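Local coordinates for protein transcriptional regulator (Pseudomonas aeruginosa, PDB 3E7Q) that probably binds regulatory DNA as a dimeric repressor of the TetR family, switching transcription of its target genes, at residues E21-C26 against A60-A65; R72-L77 against G135-L140; G87-L92 against W196-E201; G152-F157 against G203-F208. One frame throughout, in Å; residues are numbered along the deposited sequence.

Contact 1 (E21-C26 against A60-A65); sequences EATLAC and ALVAEA
Thr23 carries this crossing, pointing from helix 12-34 at helix 58-82. Thr23 CG2 stands anti to the backbone N and rests on the other helix between Leu61, Val62 and Ala65: it comes within 3.7 Å of the carbonyl O of Leu61 and 3.9 Å of CB of Ala65. Thr23 OG1 stands beside its own backbone N (chi1 -55°), from where it hydrogen-bonds back to the carbonyl O of Leu19 one turn earlier. A water 2.7 Å from Thr23 OG1 donates to it. The same water donates to Leu61 O at 2.6 Å, so a single molecule between largely buried residues ties the hydroxyl to the facing backbone. Leu24 comes in from the flank; Leu24 CD2 touches Ala65 CB at 4.0 Å, while Ala112 and Phe116 of helix 110-120 also pack on it. The helix segments cross at 102°, with Thr23 CA and Val62 CA 6.5 Å apart. Ile40 of helix 37-44, part of the predicted helix-turn-helix, lies against both Thr23 and Leu61. Helix 12-34 of the helix-turn-helix domain packs here on helix 58-82, which leads into the C-terminal body, as in TetR-type regulators.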
loop_
_atom_site.group_PDB
_atom_site.type_symbol
_atom_site.label_atom_id
_atom_site.label_comp_id
_atom_site.label_asym_id
_atom_site.label_seq_id
_atom_site.Cartn_x
_atom_site.Cartn_y
_atom_site.Cartn_z
ATOM N N GLU B 21 -18.776 3.949 11.878
ATOM C CA GLU B 21 -17.854 3.404 12.906
ATOM C C GLU B 21 -18.051 1.864 13.173
ATOM O O GLU B 21 -17.073 1.149 13.395
ATOM C CB GLU B 21 -17.958 4.231 14.224
ATOM C CG GLU B 21 -16.965 3.819 15.366
ATOM C CD GLU B 21 -17.137 4.596 16.723
ATOM O OE1 GLU B 21 -18.079 4.287 17.506
ATOM O OE2 GLU B 21 -16.283 5.491 17.025
ATOM N N ALA B 22 -19.294 1.364 13.152
ATOM C CA ALA B 22 -19.525 -0.103 13.251
ATOM C C ALA B 22 -18.961 -0.884 12.025
ATOM O O ALA B 22 -18.374 -1.992 12.169
ATOM C CB ALA B 22 -21.010 -0.414 13.458
ATOM N N THR B 23 -19.142 -0.299 10.835
ATOM C CA THR B 23 -18.608 -0.835 9.585
ATOM C C THR B 23 -17.082 -0.899 9.656
ATOM O O THR B 23 -16.489 -1.952 9.312
ATOM C CB THR B 23 -19.093 0.018 8.378
ATOM O OG1 THR B 23 -20.517 0.077 8.414
ATOM C CG2 THR B 23 -18.658 -0.531 7.036
ATOM N N LEU B 24 -16.434 0.203 10.112
ATOM C CA LEU B 24 -14.971 0.181 10.215
ATOM C C LEU B 24 -14.431 -0.887 11.204
ATOM O O LEU B 24 -13.359 -1.462 10.968
ATOM C CB LEU B 24 -14.415 1.559 10.559
ATOM C CG LEU B 24 -14.687 2.680 9.534
ATOM C CD1 LEU B 24 -14.466 4.005 10.232
ATOM C CD2 LEU B 24 -13.837 2.476 8.252
ATOM N N ALA B 25 -15.174 -1.135 12.278
ATOM C CA ALA B 25 -14.800 -2.087 13.348
ATOM C C ALA B 25 -14.995 -3.477 12.871
ATOM O O ALA B 25 -14.155 -4.346 13.090
ATOM C CB ALA B 25 -15.645 -1.848 14.692
ATOM N N CYS B 26 -16.111 -3.694 12.198
ATOM C CA CYS B 26 -16.318 -4.963 11.520
ATOM C C CYS B 26 -15.272 -5.305 10.444
ATOM O O CYS B 26 -14.864 -6.482 10.344
ATOM C CB CYS B 26 -17.700 -5.006 10.924
ATOM S SG CYS B 26 -17.977 -6.507 10.053
ATOM N N ALA B 60 -22.839 -1.052 0.045
ATOM C CA ALA B 60 -23.242 0.313 0.277
ATOM C C ALA B 60 -22.782 0.877 1.635
ATOM O O ALA B 60 -22.468 2.048 1.744
ATOM C CB ALA B 60 -24.711 0.395 0.187
ATOM N N LEU B 61 -22.750 0.044 2.669
ATOM C CA LEU B 61 -22.241 0.462 3.978
ATOM C C LEU B 61 -20.745 0.677 3.917
ATOM O O LEU B 61 -20.230 1.602 4.510
ATOM C CB LEU B 61 -22.599 -0.564 5.082
ATOM C CG LEU B 61 -24.055 -0.530 5.521
ATOM C CD1 LEU B 61 -24.484 -1.842 6.257
ATOM C CD2 LEU B 61 -24.327 0.719 6.381
ATOM N N VAL B 62 -20.047 -0.166 3.187
ATOM C CA VAL B 62 -18.572 -0.065 3.095
ATOM C C VAL B 62 -18.170 1.171 2.252
ATOM O O VAL B 62 -17.320 1.956 2.702
ATOM C CB VAL B 62 -17.941 -1.371 2.575
ATOM C CG1 VAL B 62 -16.500 -1.180 2.213
ATOM C CG2 VAL B 62 -18.096 -2.538 3.611
ATOM N N ALA B 63 -18.828 1.369 1.097
ATOM C CA ALA B 63 -18.682 2.600 0.314
ATOM C C ALA B 63 -18.964 3.852 1.146
ATOM O O ALA B 63 -18.208 4.826 1.080
ATOM C CB ALA B 63 -19.584 2.582 -0.931
ATOM N N GLU B 64 -20.009 3.842 1.960
ATOM C CA GLU B 64 -20.237 4.995 2.851
ATOM C C GLU B 64 -19.101 5.236 3.858
ATOM O O GLU B 64 -18.686 6.390 4.083
ATOM C CB GLU B 64 -21.527 4.874 3.642
ATOM C CG GLU B 64 -22.778 5.558 3.069
ATOM C CD GLU B 64 -22.624 7.068 2.777
ATOM O OE1 GLU B 64 -22.945 7.931 3.659
ATOM O OE2 GLU B 64 -22.243 7.378 1.625
ATOM N N ALA B 65 -18.624 4.172 4.497
ATOM C CA ALA B 65 -17.432 4.268 5.367
ATOM C C ALA B 65 -16.166 4.771 4.620
ATOM O O ALA B 65 -15.399 5.576 5.174
ATOM C CB ALA B 65 -17.145 2.963 6.054
HETATM O O HOH W 1 -20.999 2.251 6.895
#

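Contact 2 (R72-L77 against G135-L140); sequences RVMRLL and GEYRAL
Helices 58-82 and 124-152 run almost parallel here, 10° apart in direction, with axes 10.9 Å from each other and Met74 facing Tyr137. Met74 lies between them. Its CG sits anti to the carbonyl carbon, and further bends at chi2 (-62°) and chi3 (-56°) curl the chain so that sulfur and methyl both lie against the opposite helix. Met74 SD rests on the backbone of Tyr137, 3.7 Å from its CA, and also approaches the ring edge near the ring plane, a Met-aromatic contact with SD 5.4 Å from the ring centroid. Beyond it, Met74 CE meets Leu140 CD2 tip to tip at 3.6 Å and touches the carbonyl O of Glu136 at 3.7 Å.

Tyr137 swings its CG anti to the backbone N, which carries the ring along the interface toward Leu77. There Leu77 CD1 meets the same ring edge, lying 3.4 Å from Tyr137 CE1, and the two side chains cross obliquely. The sulfur and this methyl thus share one rim of the phenol, whose other neighbours include Ser167 and Leu170 of helix 159-179. Leu77 CB completes the patch, more loosely, against Leu140 CD2 at 4.3 Å.

Phe95 of helix 88-99 reaches both Leu77 and Leu140, so a third helix closes over this apolar seam. Side-by-side helix packing of this kind is characteristic of the all-helical C-terminal body of TetR-family proteins; here it joins the long helix coming from the DNA-binding domain to the longest helix of that body.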
loop_
_atom_site.group_PDB
_atom_site.type_symbol
_atom_site.label_atom_id
_atom_site.label_comp_id
_atom_site.label_asym_id
_atom_site.label_seq_id
_atom_site.Cartn_x
_atom_site.Cartn_y
_atom_site.Cartn_z
ATOM N N ARG B 72 -12.544 12.825 5.249
ATOM C CA ARG B 72 -11.908 13.367 6.420
ATOM C C ARG B 72 -10.452 13.676 6.169
ATOM O O ARG B 72 -9.978 14.748 6.544
ATOM C CB ARG B 72 -12.026 12.372 7.592
ATOM C CG ARG B 72 -11.174 12.757 8.751
ATOM C CD ARG B 72 -11.286 11.835 9.921
ATOM N NE ARG B 72 -10.208 12.154 10.856
ATOM C CZ ARG B 72 -8.918 11.786 10.721
ATOM N NH1 ARG B 72 -8.540 11.046 9.686
ATOM N NH2 ARG B 72 -7.997 12.157 11.638
ATOM N N VAL B 73 -9.725 12.715 5.590
ATOM C CA VAL B 73 -8.331 12.927 5.168
ATOM C C VAL B 73 -8.190 14.193 4.282
ATOM O O VAL B 73 -7.355 15.073 4.558
ATOM C CB VAL B 73 -7.746 11.723 4.383
ATOM C CG1 VAL B 73 -6.413 12.142 3.586
ATOM C CG2 VAL B 73 -7.507 10.558 5.287
ATOM N N MET B 74 -9.018 14.271 3.246
ATOM C CA MET B 74 -9.036 15.445 2.376
ATOM C C MET B 74 -9.347 16.766 3.033
ATOM O O MET B 74 -8.801 17.786 2.617
ATOM C CB MET B 74 -10.033 15.259 1.246
ATOM C CG MET B 74 -9.525 14.282 0.216
ATOM S SD MET B 74 -7.989 14.746 -0.641
ATOM C CE MET B 74 -8.507 16.341 -1.293
ATOM N N ARG B 75 -10.265 16.767 3.996
ATOM C CA ARG B 75 -10.540 17.970 4.761
ATOM C C ARG B 75 -9.315 18.432 5.491
ATOM O O ARG B 75 -9.010 19.622 5.531
ATOM C CB ARG B 75 -11.638 17.785 5.786
ATOM C CG ARG B 75 -13.013 18.090 5.252
ATOM C CD ARG B 75 -14.022 18.269 6.429
ATOM N NE ARG B 75 -14.189 17.066 7.262
ATOM C CZ ARG B 75 -14.815 15.935 6.886
ATOM N NH1 ARG B 75 -15.304 15.782 5.645
ATOM N NH2 ARG B 75 -14.901 14.910 7.738
ATOM N N LEU B 76 -8.620 17.488 6.092
ATOM C CA LEU B 76 -7.484 17.842 6.896
ATOM C C LEU B 76 -6.353 18.299 5.975
ATOM O O LEU B 76 -5.665 19.242 6.296
ATOM C CB LEU B 76 -7.047 16.670 7.769
ATOM C CG LEU B 76 -7.967 16.293 8.918
ATOM C CD1 LEU B 76 -7.312 15.124 9.651
ATOM C CD2 LEU B 76 -8.281 17.496 9.869
ATOM N N LEU B 77 -6.167 17.606 4.844
ATOM C CA LEU B 77 -5.089 17.953 3.908
ATOM C C LEU B 77 -5.334 19.309 3.195
ATOM O O LEU B 77 -4.391 20.070 3.005
ATOM C CB LEU B 77 -4.844 16.829 2.914
ATOM C CG LEU B 77 -4.227 15.572 3.574
ATOM C CD1 LEU B 77 -4.082 14.413 2.589
ATOM C CD2 LEU B 77 -2.898 15.885 4.289
ATOM N N GLY B 135 -8.384 10.782 -7.393
ATOM C CA GLY B 135 -8.471 11.942 -8.285
ATOM C C GLY B 135 -8.410 13.307 -7.582
ATOM O O GLY B 135 -7.719 14.223 -8.022
ATOM N N GLU B 136 -9.085 13.411 -6.456
ATOM C CA GLU B 136 -9.162 14.650 -5.705
ATOM C C GLU B 136 -7.867 14.900 -4.935
ATOM O O GLU B 136 -7.438 16.022 -4.825
ATOM C CB GLU B 136 -10.351 14.622 -4.749
ATOM C CG GLU B 136 -11.668 14.579 -5.463
ATOM C CD GLU B 136 -11.905 15.739 -6.461
ATOM O OE1 GLU B 136 -11.501 16.906 -6.182
ATOM O OE2 GLU B 136 -12.499 15.467 -7.548
ATOM N N TYR B 137 -7.286 13.838 -4.400
ATOM C CA TYR B 137 -6.035 13.895 -3.685
ATOM C C TYR B 137 -4.906 14.417 -4.614
ATOM O O TYR B 137 -4.170 15.408 -4.307
ATOM C CB TYR B 137 -5.748 12.500 -3.108
ATOM C CG TYR B 137 -4.483 12.385 -2.284
ATOM C CD1 TYR B 137 -4.480 12.675 -0.926
ATOM C CD2 TYR B 137 -3.303 11.983 -2.866
ATOM C CE1 TYR B 137 -3.346 12.556 -0.183
ATOM C CE2 TYR B 137 -2.121 11.914 -2.144
ATOM C CZ TYR B 137 -2.146 12.201 -0.803
ATOM O OH TYR B 137 -0.999 12.055 -0.091
ATOM N N ARG B 138 -4.797 13.782 -5.765
ATOM C CA ARG B 138 -3.850 14.236 -6.818
ATOM C C ARG B 138 -4.125 15.660 -7.352
ATOM O O ARG B 138 -3.179 16.366 -7.641
ATOM C CB ARG B 138 -3.781 13.232 -7.990
ATOM C CG ARG B 138 -3.010 11.960 -7.662
ATOM C CD ARG B 138 -2.907 11.038 -8.840
ATOM N NE ARG B 138 -4.244 10.537 -9.216
ATOM C CZ ARG B 138 -4.787 10.611 -10.425
ATOM N NH1 ARG B 138 -4.138 11.112 -11.452
ATOM N NH2 ARG B 138 -5.997 10.159 -10.614
ATOM N N ALA B 139 -5.388 16.031 -7.568
ATOM C CA ALA B 139 -5.756 17.373 -8.050
ATOM C C ALA B 139 -5.200 18.404 -7.064
ATOM O O ALA B 139 -4.672 19.427 -7.491
ATOM C CB ALA B 139 -7.292 17.548 -8.190
ATOM N N LEU B 140 -5.306 18.133 -5.755
ATOM C CA LEU B 140 -4.752 19.056 -4.741
ATOM C C LEU B 140 -3.255 19.258 -4.910
ATOM O O LEU B 140 -2.735 20.390 -4.776
ATOM C CB LEU B 140 -4.961 18.482 -3.364
ATOM C CG LEU B 140 -5.256 19.341 -2.161
ATOM C CD1 LEU B 140 -6.511 20.240 -2.409
ATOM C CD2 LEU B 140 -5.500 18.392 -1.024
#

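Contact 3 (G87-L92 against W196-E201); sequences GARPRL and WVDGLE
Charge dominates: Arg89 of helix 88-99 bridges two acidic side chains on helix 186-204. Bends at chi2 and chi3 bring its guanidinium across to the facing helix, where NH1 and NH2 converge end-on upon one oxygen, Asp198 OD1. Arg89 NH1 donates to the anti lone pair of Asp198 OD1, 2.8 Å away. Arg89 NH2 lies 3.0 Å from Asp198 OD1 and meets it from above the carboxylate plane. A longer but nearly straight bond (174°) runs from Arg89 NH1 to Glu201 OE1 at 3.3 Å, again to the anti lone pair. All three bonds lie close to the guanidinium plane, although the carboxylates are turned well out of it. Arg89 NH2 has a further salt bridge to Glu194, and Asp198 OD2 pairs with Arg207 of the second subunit. The arginine probably helps keep the surrounding carboxylates ionised, and the three in-plane bonds fix its rotation.

Apolar contact supports the same group from one side. Val197 CG1, anti to its backbone N, lies over the centre of the guanidinium, 3.5 Å from Arg89 CZ. One turn on from Arg89, Leu92 CD1 crosses Val197 obliquely and sits 4.0 Å from both CG1 and CG2 of that valine.

The helices run nearly antiparallel, 157° apart, with axes 12.2 Å from each other. Helix 124-152 lines the seam, with Leu148 touching Arg89 and Val197 and Val144 touching Leu92, while Leu166 of helix 159-179 also packs on Leu92. Beyond Asp198 lies the second subunit, whose Trp196 packs on Trp196 of this chain.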
loop_
_atom_site.group_PDB
_atom_site.type_symbol
_atom_site.label_atom_id
_atom_site.label_comp_id
_atom_site.label_asym_id
_atom_site.label_seq_id
_atom_site.Cartn_x
_atom_site.Cartn_y
_atom_site.Cartn_z
ATOM N N GLY B 87 3.073 30.598 -0.366
ATOM C CA GLY B 87 3.960 30.064 -1.419
ATOM C C GLY B 87 3.925 28.552 -1.622
ATOM O O GLY B 87 3.480 27.814 -0.763
ATOM N N ALA B 88 4.456 28.057 -2.732
ATOM C CA ALA B 88 4.267 26.609 -3.088
ATOM C C ALA B 88 4.949 25.637 -2.083
ATOM O O ALA B 88 4.313 24.652 -1.661
ATOM C CB ALA B 88 4.685 26.329 -4.519
ATOM N N ARG B 89 6.189 25.957 -1.648
ATOM C CA ARG B 89 6.965 25.097 -0.734
ATOM C C ARG B 89 6.405 25.123 0.686
ATOM O O ARG B 89 6.274 24.069 1.310
ATOM C CB ARG B 89 8.482 25.398 -0.784
ATOM C CG ARG B 89 9.059 24.956 -2.109
ATOM C CD ARG B 89 10.338 24.143 -2.123
ATOM N NE ARG B 89 10.461 23.006 -1.176
ATOM C CZ ARG B 89 11.526 22.206 -1.144
ATOM N NH1 ARG B 89 12.471 22.353 -2.036
ATOM N NH2 ARG B 89 11.627 21.242 -0.262
ATOM N N PRO B 90 6.018 26.307 1.195
ATOM C CA PRO B 90 5.379 26.298 2.513
ATOM C C PRO B 90 4.049 25.483 2.577
ATOM O O PRO B 90 3.834 24.778 3.555
ATOM C CB PRO B 90 5.175 27.779 2.820
ATOM C CG PRO B 90 6.168 28.491 2.000
ATOM C CD PRO B 90 6.188 27.672 0.705
ATOM N N ARG B 91 3.233 25.564 1.519
ATOM C CA ARG B 91 2.013 24.758 1.331
ATOM C C ARG B 91 2.302 23.246 1.217
ATOM O O ARG B 91 1.620 22.431 1.851
ATOM C CB ARG B 91 1.236 25.204 0.082
ATOM C CG ARG B 91 0.731 26.622 0.074
ATOM C CD ARG B 91 -0.166 26.940 -1.127
ATOM N NE ARG B 91 -1.123 27.969 -0.730
ATOM C CZ ARG B 91 -1.718 28.845 -1.563
ATOM N NH1 ARG B 91 -1.505 28.806 -2.884
ATOM N NH2 ARG B 91 -2.544 29.790 -1.080
ATOM N N LEU B 92 3.310 22.869 0.430
ATOM C CA LEU B 92 3.744 21.466 0.387
ATOM C C LEU B 92 4.253 20.970 1.778
ATOM O O LEU B 92 3.910 19.873 2.185
ATOM C CB LEU B 92 4.827 21.189 -0.684
ATOM C CG LEU B 92 4.413 21.152 -2.159
ATOM C CD1 LEU B 92 5.613 21.221 -3.004
ATOM C CD2 LEU B 92 3.514 19.939 -2.519
ATOM N N TRP B 196 12.395 14.981 -1.950
ATOM C CA TRP B 196 11.816 14.782 -3.256
ATOM C C TRP B 196 11.561 16.103 -4.023
ATOM O O TRP B 196 11.824 16.222 -5.215
ATOM C CB TRP B 196 10.463 14.079 -3.070
ATOM C CG TRP B 196 9.783 13.757 -4.325
ATOM C CD1 TRP B 196 9.920 12.612 -5.001
ATOM C CD2 TRP B 196 8.819 14.560 -5.073
ATOM N NE1 TRP B 196 9.120 12.625 -6.113
ATOM C CE2 TRP B 196 8.454 13.808 -6.201
ATOM C CE3 TRP B 196 8.258 15.820 -4.906
ATOM C CZ2 TRP B 196 7.561 14.267 -7.173
ATOM C CZ3 TRP B 196 7.359 16.282 -5.871
ATOM C CH2 TRP B 196 7.007 15.489 -6.985
ATOM N N VAL B 197 10.929 17.037 -3.335
ATOM C CA VAL B 197 10.721 18.392 -3.884
ATOM C C VAL B 197 12.028 19.048 -4.230
ATOM O O VAL B 197 12.124 19.664 -5.287
ATOM C CB VAL B 197 9.889 19.326 -2.930
ATOM C CG1 VAL B 197 9.532 20.604 -3.605
ATOM C CG2 VAL B 197 8.604 18.593 -2.442
ATOM N N ASP B 198 13.027 18.902 -3.344
ATOM C CA ASP B 198 14.376 19.414 -3.609
ATOM C C ASP B 198 14.886 18.864 -4.925
ATOM O O ASP B 198 15.444 19.594 -5.739
ATOM C CB ASP B 198 15.408 18.989 -2.548
ATOM C CG ASP B 198 15.242 19.673 -1.205
ATOM O OD1 ASP B 198 14.456 20.618 -1.040
ATOM O OD2 ASP B 198 15.946 19.233 -0.279
ATOM N N GLY B 199 14.746 17.554 -5.086
ATOM C CA GLY B 199 15.109 16.859 -6.319
ATOM C C GLY B 199 14.513 17.446 -7.584
ATOM O O GLY B 199 15.230 17.737 -8.516
ATOM N N LEU B 200 13.201 17.589 -7.613
ATOM C CA LEU B 200 12.538 18.382 -8.654
ATOM C C LEU B 200 13.155 19.723 -8.901
ATOM O O LEU B 200 13.541 20.027 -9.978
ATOM C CB LEU B 200 11.104 18.673 -8.272
ATOM C CG LEU B 200 9.966 17.760 -8.630
ATOM C CD1 LEU B 200 8.677 18.579 -8.369
ATOM C CD2 LEU B 200 9.974 17.273 -10.030
ATOM N N GLU B 201 13.253 20.530 -7.858
ATOM C CA GLU B 201 13.785 21.871 -8.000
ATOM C C GLU B 201 15.235 21.921 -8.498
ATOM O O GLU B 201 15.612 22.887 -9.184
ATOM C CB GLU B 201 13.656 22.638 -6.688
ATOM C CG GLU B 201 12.245 22.918 -6.276
ATOM C CD GLU B 201 12.113 24.304 -5.716
ATOM O OE1 GLU B 201 12.228 24.498 -4.474
ATOM O OE2 GLU B 201 11.955 25.231 -6.553
#

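Contact 4 (G152-F157 against G203-F208); sequences GGWADF and GAHRRF
Aromatic stacking comes first. The imidazole of His205 lies flat on the indole of Trp154, its ring parallel to the five-membered ring within 2° and the centroids 3.7 Å apart. His205 takes the crowded position between its backbone N and carbonyl carbon (chi1 71°), which swings the imidazole over the indole. Its CB sits over the six-membered half of the same indole face, a CH-pi contact with His205 CB 3.6 Å from Trp154 CE3.

Apolar packing follows at Phe157. With CG anti to the backbone N (chi1 -177°), its ring runs beside Phe208, pointing the same way, and Phe157 CE1 touches Phe208 CB at 3.7 Å. Phe157 CE1 also meets His205 CB at 3.8 Å, while the carbonyl O of His205 lies at the ring edge, 3.7 Å from Phe157 CD1. Trp154 CE3 covers one face of the Phe157 ring.

At the far end Phe208 hydrogen-bonds with the backbone of Asp158. The loop joining helices 124-152 and 159-179 is packed against the end of helix 186-204. Leu200 of that helix touches Phe157, His205 and Phe208, Ala149 of helix 124-152 backs Trp154 and Phe157, and Phe208 reaches Leu161 of helix 159-179 and Ala195 of the second subunit.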
loop_
_atom_site.group_PDB
_atom_site.type_symbol
_atom_site.label_atom_id
_atom_site.label_comp_id
_atom_site.label_asym_id
_atom_site.label_seq_id
_atom_site.Cartn_x
_atom_site.Cartn_y
_atom_site.Cartn_z
ATOM N N GLY B 152 9.131 28.637 -10.515
ATOM C CA GLY B 152 10.375 28.097 -11.102
ATOM C C GLY B 152 11.075 28.489 -12.388
ATOM O O GLY B 152 12.248 28.166 -12.519
ATOM N N GLY B 153 10.516 29.095 -13.412
ATOM C CA GLY B 153 9.285 28.879 -14.003
ATOM C C GLY B 153 9.667 27.818 -15.039
ATOM O O GLY B 153 10.361 28.090 -16.012
ATOM N N TRP B 154 9.187 26.601 -14.784
ATOM C CA TRP B 154 9.492 25.412 -15.574
ATOM C C TRP B 154 8.639 25.403 -16.827
ATOM O O TRP B 154 7.431 25.549 -16.769
ATOM C CB TRP B 154 9.269 24.185 -14.705
ATOM C CG TRP B 154 10.048 24.283 -13.360
ATOM C CD1 TRP B 154 11.146 25.024 -13.116
ATOM C CD2 TRP B 154 9.802 23.542 -12.167
ATOM N NE1 TRP B 154 11.598 24.834 -11.837
ATOM C CE2 TRP B 154 10.769 23.942 -11.219
ATOM C CE3 TRP B 154 8.840 22.593 -11.790
ATOM C CZ2 TRP B 154 10.793 23.440 -9.932
ATOM C CZ3 TRP B 154 8.879 22.081 -10.494
ATOM C CH2 TRP B 154 9.841 22.500 -9.591
ATOM N N ALA B 155 9.296 25.268 -17.968
ATOM C CA ALA B 155 8.673 25.411 -19.290
ATOM C C ALA B 155 7.536 24.405 -19.575
ATOM O O ALA B 155 6.373 24.822 -19.858
ATOM C CB ALA B 155 9.782 25.344 -20.421
ATOM N N ASP B 156 7.807 23.114 -19.569
ATOM C CA ASP B 156 6.642 22.187 -19.686
ATOM C C ASP B 156 6.739 21.060 -18.714
ATOM O O ASP B 156 7.300 20.015 -18.983
ATOM C CB ASP B 156 6.422 21.584 -21.050
ATOM C CG ASP B 156 7.683 21.154 -21.685
ATOM O OD1 ASP B 156 8.492 22.063 -22.018
ATOM O OD2 ASP B 156 7.833 19.924 -21.899
ATOM N N PHE B 157 6.152 21.335 -17.578
ATOM C CA PHE B 157 6.190 20.493 -16.484
ATOM C C PHE B 157 4.884 19.728 -16.581
ATOM O O PHE B 157 3.831 20.324 -16.751
ATOM C CB PHE B 157 6.239 21.348 -15.221
ATOM C CG PHE B 157 6.363 20.542 -13.987
ATOM C CD1 PHE B 157 7.387 19.595 -13.870
ATOM C CD2 PHE B 157 5.446 20.656 -12.983
ATOM C CE1 PHE B 157 7.506 18.834 -12.733
ATOM C CE2 PHE B 157 5.603 19.922 -11.847
ATOM C CZ PHE B 157 6.635 19.025 -11.740
ATOM N N GLY B 203 16.542 19.914 -10.640
ATOM C CA GLY B 203 16.502 19.735 -12.099
ATOM C C GLY B 203 15.706 18.524 -12.568
ATOM O O GLY B 203 15.442 18.385 -13.749
ATOM N N ALA B 204 15.271 17.681 -11.629
ATOM C CA ALA B 204 14.475 16.529 -11.934
ATOM C C ALA B 204 13.114 16.815 -12.587
ATOM O O ALA B 204 12.512 15.898 -13.164
ATOM C CB ALA B 204 14.296 15.666 -10.658
ATOM N N HIS B 205 12.645 18.061 -12.470
ATOM C CA HIS B 205 11.435 18.525 -13.125
ATOM C C HIS B 205 11.547 18.366 -14.664
ATOM O O HIS B 205 10.534 18.201 -15.333
ATOM C CB HIS B 205 11.141 20.001 -12.750
ATOM C CG HIS B 205 12.096 20.991 -13.352
ATOM N ND1 HIS B 205 11.997 21.426 -14.653
ATOM C CD2 HIS B 205 13.161 21.635 -12.831
ATOM C CE1 HIS B 205 12.966 22.277 -14.917
ATOM N NE2 HIS B 205 13.688 22.422 -13.826
ATOM N N ARG B 206 12.783 18.396 -15.195
ATOM C CA ARG B 206 13.058 18.106 -16.605
ATOM C C ARG B 206 12.693 16.693 -17.099
ATOM O O ARG B 206 12.301 16.515 -18.270
ATOM C CB ARG B 206 14.510 18.430 -16.932
ATOM C CG ARG B 206 14.740 19.944 -16.900
ATOM C CD ARG B 206 16.135 20.360 -17.300
ATOM N NE ARG B 206 17.151 19.523 -16.657
ATOM C CZ ARG B 206 17.931 19.901 -15.638
ATOM N NH1 ARG B 206 17.834 21.134 -15.119
ATOM N NH2 ARG B 206 18.832 19.039 -15.130
ATOM N N ARG B 207 12.769 15.703 -16.221
ATOM C CA ARG B 207 12.313 14.383 -16.566
ATOM C C ARG B 207 10.760 14.354 -16.684
ATOM O O ARG B 207 10.211 13.521 -17.384
ATOM C CB ARG B 207 12.881 13.372 -15.547
ATOM C CG ARG B 207 12.398 11.905 -15.753
ATOM C CD ARG B 207 13.096 11.213 -16.925
ATOM N NE ARG B 207 14.478 11.026 -16.574
ATOM C CZ ARG B 207 15.293 10.101 -17.064
ATOM N NH1 ARG B 207 14.864 9.220 -17.943
ATOM N NH2 ARG B 207 16.543 10.034 -16.587
ATOM N N PHE B 208 10.049 15.275 -16.058
ATOM C CA PHE B 208 8.585 15.324 -16.212
ATOM C C PHE B 208 8.136 16.084 -17.486
ATOM O O PHE B 208 7.530 17.170 -17.438
ATOM C CB PHE B 208 7.911 15.846 -14.923
ATOM C CG PHE B 208 8.059 14.910 -13.749
ATOM C CD1 PHE B 208 7.203 13.804 -13.596
ATOM C CD2 PHE B 208 9.095 15.060 -12.849
ATOM C CE1 PHE B 208 7.354 12.877 -12.552
ATOM C CE2 PHE B 208 9.214 14.163 -11.751
ATOM C CZ PHE B 208 8.336 13.057 -11.632
#

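Contact 1 lies deep inside the DNA-binding end; contacts 2 and 3 are partly buried in the helical body, and contact 4 is at the surface of its far end. Helix 58-82 serves both contact 1 and contact 2, whose centres are about 20 Å apart. Contacts 3 and 4 share helix 186-204 and touch directly, with Glu201 CA against Trp154 CZ2 at 3.9 Å; both also reach the second subunit. Chemistry changes along the molecule: small side chains and a bridging water in contact 1, sulfur and aliphatic packing in contact 2, a charged network in contact 3 and stacked rings in contact 4.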